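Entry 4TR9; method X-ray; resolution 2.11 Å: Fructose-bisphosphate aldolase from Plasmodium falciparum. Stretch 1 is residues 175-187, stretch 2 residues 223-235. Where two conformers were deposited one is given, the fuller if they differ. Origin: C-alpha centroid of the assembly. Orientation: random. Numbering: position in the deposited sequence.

Stretch 1 175-187: AWGLARYASICQQ
Stretch 2 223-235: ALQENGVLLEGAL

Residues 175-187 form one unbroken helix, with phi/psi near -64/-41. Against it lies the last helical turn of stretch 2, residues 223-226, followed by a loop; both chains advance in the same sense, with CA pairs Trp176-Ala223 at 5.5 Å, Ala179-Leu224 at 4.8 Å and Ser183-Val229 at 5.3 Å. Together they bury 555 Å².

The rule at the start is smallness. Ala175 CB lies 3.8 Å from Ala223 CB. Trp176 leaves sideways (chi1 t, chi2 -101°), but its ring swings back, CE3 reaching 4.3 Å from Ala223 CB, while the amide of Asn227 (chi1 m) sits over one ring face. Gly177 makes no contact. Ala179 CB, pointing toward stretch 2, lies 3.7 Å from Ala223 CB and 3.3 Å from Ala223 O; methyl groups let the backbones close in. Beside it a water lies 2.8 Å from Ala179 O and 3.1 Å from Leu224 O, bridging the backbones. Arg180 (m, m, m) points away, its guanidinium hydrogen-bonded elsewhere in the structure.

Farther along, Ala182 CB meets Val229 CG2 at 3.5 Å and Leu224 CD2 at 4.1 Å; Leu224 is m, t and Val229 t. Ser183 (p) turns its OG back to Arg180 O at 2.7 Å, satisfying the hydroxyl within its own helix, while its CB stays 3.9 Å from Val229 CG2.

Stretch 2 leaves helical phi/psi at Gly228, whose positive phi (74/39) favours glycine; Val229 (-80/126) and Leu230 (-67/111) then extend. Leu230 N and O both lie within reach of Gln186, which is buried, its CA-to-CB bond toward stretch 2, with chi1 m, chi2 t and chi3 -22°. Leu230 N donates to Gln186 OE1 at 2.8 Å, and Gln186 NE2 donates to Leu230 O at 2.8 Å, so one amide reads both backbone groups; Leu230 O also accepts from Gly233 N.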

# COMPACT_ATOMS: atom_id res chain seq x y z
N ALA A 175 -9.96 2.49 7.85
CA ALA A 175 -9.36 1.18 8.05
C ALA A 175 -8.25 1.21 9.10
O ALA A 175 -8.21 0.37 10.00
CB ALA A 175 -8.82 0.64 6.73
N TRP A 176 -7.35 2.18 8.98
CA TRP A 176 -6.22 2.28 9.90
C TRP A 176 -6.68 2.69 11.29
O TRP A 176 -6.11 2.26 12.30
CB TRP A 176 -5.18 3.28 9.37
CG TRP A 176 -3.88 3.20 10.11
CD1 TRP A 176 -3.43 4.04 11.09
CD2 TRP A 176 -2.84 2.22 9.93
NE1 TRP A 176 -2.19 3.65 11.52
CE2 TRP A 176 -1.81 2.54 10.83
CE3 TRP A 176 -2.70 1.11 9.09
CZ2 TRP A 176 -0.64 1.78 10.91
CZ3 TRP A 176 -1.54 0.36 9.17
CH2 TRP A 176 -0.52 0.70 10.08
N GLY A 177 -7.71 3.53 11.35
CA GLY A 177 -8.28 3.96 12.62
C GLY A 177 -8.86 2.78 13.37
O GLY A 177 -8.61 2.61 14.57
N LEU A 178 -9.65 1.98 12.67
CA LEU A 178 -10.21 0.76 13.25
C LEU A 178 -9.10 -0.22 13.61
O LEU A 178 -9.20 -0.95 14.59
CB LEU A 178 -11.18 0.10 12.27
CG LEU A 178 -12.51 0.82 12.00
CD1 LEU A 178 -13.12 0.35 10.70
CD2 LEU A 178 -13.47 0.60 13.16
N ALA A 179 -8.04 -0.21 12.81
CA ALA A 179 -6.91 -1.11 13.02
C ALA A 179 -6.19 -0.83 14.33
O ALA A 179 -5.93 -1.74 15.12
CB ALA A 179 -5.94 -1.01 11.85
N ARG A 180 -5.85 0.44 14.56
CA ARG A 180 -5.17 0.85 15.78
C ARG A 180 -6.02 0.56 17.01
O ARG A 180 -5.52 0.01 18.00
CB ARG A 180 -4.82 2.34 15.73
CG ARG A 180 -3.83 2.71 14.64
CD ARG A 180 -2.42 2.28 14.99
NE ARG A 180 -1.83 3.11 16.03
CZ ARG A 180 -1.66 2.73 17.30
NH1 ARG A 180 -1.12 3.55 18.18
NH2 ARG A 180 -2.03 1.51 17.68
N TYR A 181 -7.29 0.91 16.93
CA TYR A 181 -8.23 0.71 18.03
C TYR A 181 -8.32 -0.75 18.45
O TYR A 181 -8.31 -1.06 19.64
CB TYR A 181 -9.62 1.22 17.63
CG TYR A 181 -10.77 0.34 18.08
CD1 TYR A 181 -11.27 0.41 19.37
CD2 TYR A 181 -11.36 -0.55 17.19
CE1 TYR A 181 -12.32 -0.39 19.77
CE2 TYR A 181 -12.42 -1.36 17.58
CZ TYR A 181 -12.89 -1.27 18.88
OH TYR A 181 -13.94 -2.07 19.27
N ALA A 182 -8.40 -1.64 17.47
CA ALA A 182 -8.60 -3.06 17.75
C ALA A 182 -7.39 -3.68 18.43
O ALA A 182 -7.53 -4.54 19.29
CB ALA A 182 -8.93 -3.80 16.46
N SER A 183 -6.19 -3.24 18.04
CA SER A 183 -4.96 -3.77 18.61
C SER A 183 -4.80 -3.36 20.07
O SER A 183 -4.37 -4.15 20.90
CB SER A 183 -3.75 -3.31 17.79
OG SER A 183 -3.61 -1.90 17.84
N ILE A 184 -5.14 -2.11 20.36
CA ILE A 184 -5.03 -1.57 21.71
C ILE A 184 -5.98 -2.30 22.67
O ILE A 184 -5.61 -2.61 23.81
CB ILE A 184 -5.32 -0.06 21.74
CG1 ILE A 184 -4.33 0.68 20.84
CG2 ILE A 184 -5.25 0.48 23.16
CD1 ILE A 184 -4.61 2.16 20.71
N CYS A 185 -7.19 -2.57 22.21
CA CYS A 185 -8.18 -3.27 23.02
C CYS A 185 -7.74 -4.69 23.35
O CYS A 185 -7.84 -5.12 24.50
CB CYS A 185 -9.53 -3.30 22.31
SG CYS A 185 -10.35 -1.69 22.20
N GLN A 186 -7.26 -5.41 22.34
CA GLN A 186 -6.80 -6.78 22.53
C GLN A 186 -5.61 -6.82 23.48
O GLN A 186 -5.44 -7.78 24.24
CB GLN A 186 -6.44 -7.42 21.19
CG GLN A 186 -7.62 -7.60 20.26
CD GLN A 186 -7.29 -8.42 19.04
OE1 GLN A 186 -6.13 -8.53 18.64
NE2 GLN A 186 -8.31 -9.02 18.43
N GLN A 187 -4.79 -5.78 23.44
CA GLN A 187 -3.64 -5.67 24.34
C GLN A 187 -4.11 -5.56 25.79
O GLN A 187 -3.44 -6.04 26.70
CB GLN A 187 -2.78 -4.46 23.96
CG GLN A 187 -1.47 -4.37 24.73
CD GLN A 187 -0.76 -3.05 24.50
OE1 GLN A 187 -1.40 -2.00 24.35
NE2 GLN A 187 0.57 -3.09 24.46
N ALA A 223 -5.72 -3.59 6.93
CA ALA A 223 -5.18 -2.78 8.01
C ALA A 223 -5.18 -3.56 9.33
O ALA A 223 -4.32 -3.36 10.18
CB ALA A 223 -5.96 -1.49 8.16
N LEU A 224 -6.16 -4.45 9.48
CA LEU A 224 -6.27 -5.25 10.70
C LEU A 224 -5.11 -6.22 10.86
O LEU A 224 -4.61 -6.43 11.96
CB LEU A 224 -7.60 -6.01 10.72
CG LEU A 224 -8.84 -5.22 11.14
CD1 LEU A 224 -10.06 -6.12 11.19
CD2 LEU A 224 -8.62 -4.54 12.49
N GLN A 225 -4.68 -6.81 9.75
CA GLN A 225 -3.63 -7.83 9.80
C GLN A 225 -2.24 -7.21 9.85
O GLN A 225 -1.28 -7.86 10.27
CB GLN A 225 -3.75 -8.77 8.60
CG GLN A 225 -5.10 -9.47 8.52
CD GLN A 225 -4.99 -10.90 8.05
OE1 GLN A 225 -3.89 -11.43 7.86
NE2 GLN A 225 -6.14 -11.55 7.88
N GLU A 226 -2.12 -5.95 9.44
CA GLU A 226 -0.84 -5.27 9.48
C GLU A 226 -0.51 -4.80 10.89
O GLU A 226 0.65 -4.63 11.24
CB GLU A 226 -0.82 -4.09 8.50
CG GLU A 226 -1.01 -4.51 7.05
CD GLU A 226 -0.28 -5.79 6.71
OE1 GLU A 226 0.97 -5.80 6.77
OE2 GLU A 226 -0.95 -6.80 6.40
N ASN A 227 -1.55 -4.59 11.70
CA ASN A 227 -1.36 -4.21 13.09
C ASN A 227 -1.40 -5.43 13.99
O ASN A 227 -1.22 -5.33 15.21
CB ASN A 227 -2.43 -3.19 13.52
CG ASN A 227 -2.26 -1.85 12.85
OD1 ASN A 227 -2.55 -1.69 11.66
ND2 ASN A 227 -1.80 -0.86 13.60
N GLY A 228 -1.64 -6.59 13.39
CA GLY A 228 -1.59 -7.86 14.10
C GLY A 228 -2.76 -8.13 15.02
O GLY A 228 -2.59 -8.69 16.11
N VAL A 229 -3.96 -7.75 14.59
CA VAL A 229 -5.16 -8.00 15.39
C VAL A 229 -5.64 -9.43 15.22
O VAL A 229 -5.84 -9.91 14.11
CB VAL A 229 -6.29 -7.03 15.01
CG1 VAL A 229 -7.64 -7.59 15.42
CG2 VAL A 229 -6.04 -5.69 15.66
N LEU A 230 -5.80 -10.12 16.35
CA LEU A 230 -6.30 -11.49 16.36
C LEU A 230 -7.75 -11.52 15.90
O LEU A 230 -8.64 -11.04 16.59
CB LEU A 230 -6.17 -12.10 17.75
CG LEU A 230 -6.43 -13.60 17.88
CD1 LEU A 230 -5.34 -14.38 17.17
CD2 LEU A 230 -6.54 -14.01 19.34
N LEU A 231 -7.98 -12.09 14.72
CA LEU A 231 -9.33 -12.16 14.15
C LEU A 231 -10.23 -13.05 14.99
O LEU A 231 -11.45 -12.84 15.04
CB LEU A 231 -9.28 -12.66 12.71
CG LEU A 231 -8.60 -11.74 11.69
CD1 LEU A 231 -8.63 -12.35 10.30
CD2 LEU A 231 -9.26 -10.37 11.69
N GLU A 232 -9.64 -14.04 15.65
CA GLU A 232 -10.40 -14.96 16.50
C GLU A 232 -10.98 -14.24 17.71
O GLU A 232 -11.99 -14.67 18.27
CB GLU A 232 -9.52 -16.12 16.95
CG GLU A 232 -9.07 -17.06 15.84
CD GLU A 232 -7.81 -16.59 15.13
OE1 GLU A 232 -7.61 -15.36 15.01
OE2 GLU A 232 -7.02 -17.46 14.71
N GLY A 233 -10.34 -13.15 18.12
CA GLY A 233 -10.79 -12.40 19.27
C GLY A 233 -11.43 -11.08 18.90
O GLY A 233 -11.47 -10.15 19.71
N ALA A 234 -11.93 -10.98 17.68
CA ALA A 234 -12.54 -9.74 17.21
C ALA A 234 -13.93 -9.99 16.63
O ALA A 234 -14.32 -11.13 16.38
CB ALA A 234 -11.65 -9.07 16.18
N LEU A 235 -14.67 -8.90 16.43
CA LEU A 235 -15.99 -8.97 15.79
C LEU A 235 -16.13 -7.87 14.75
O LEU A 235 -15.46 -6.83 14.84
CB LEU A 235 -17.10 -8.86 16.83
CG LEU A 235 -17.30 -10.05 17.78
CD1 LEU A 235 -18.41 -9.76 18.77
CD2 LEU A 235 -17.59 -11.33 17.00
O HOH W 1 -5.44 -3.82 13.33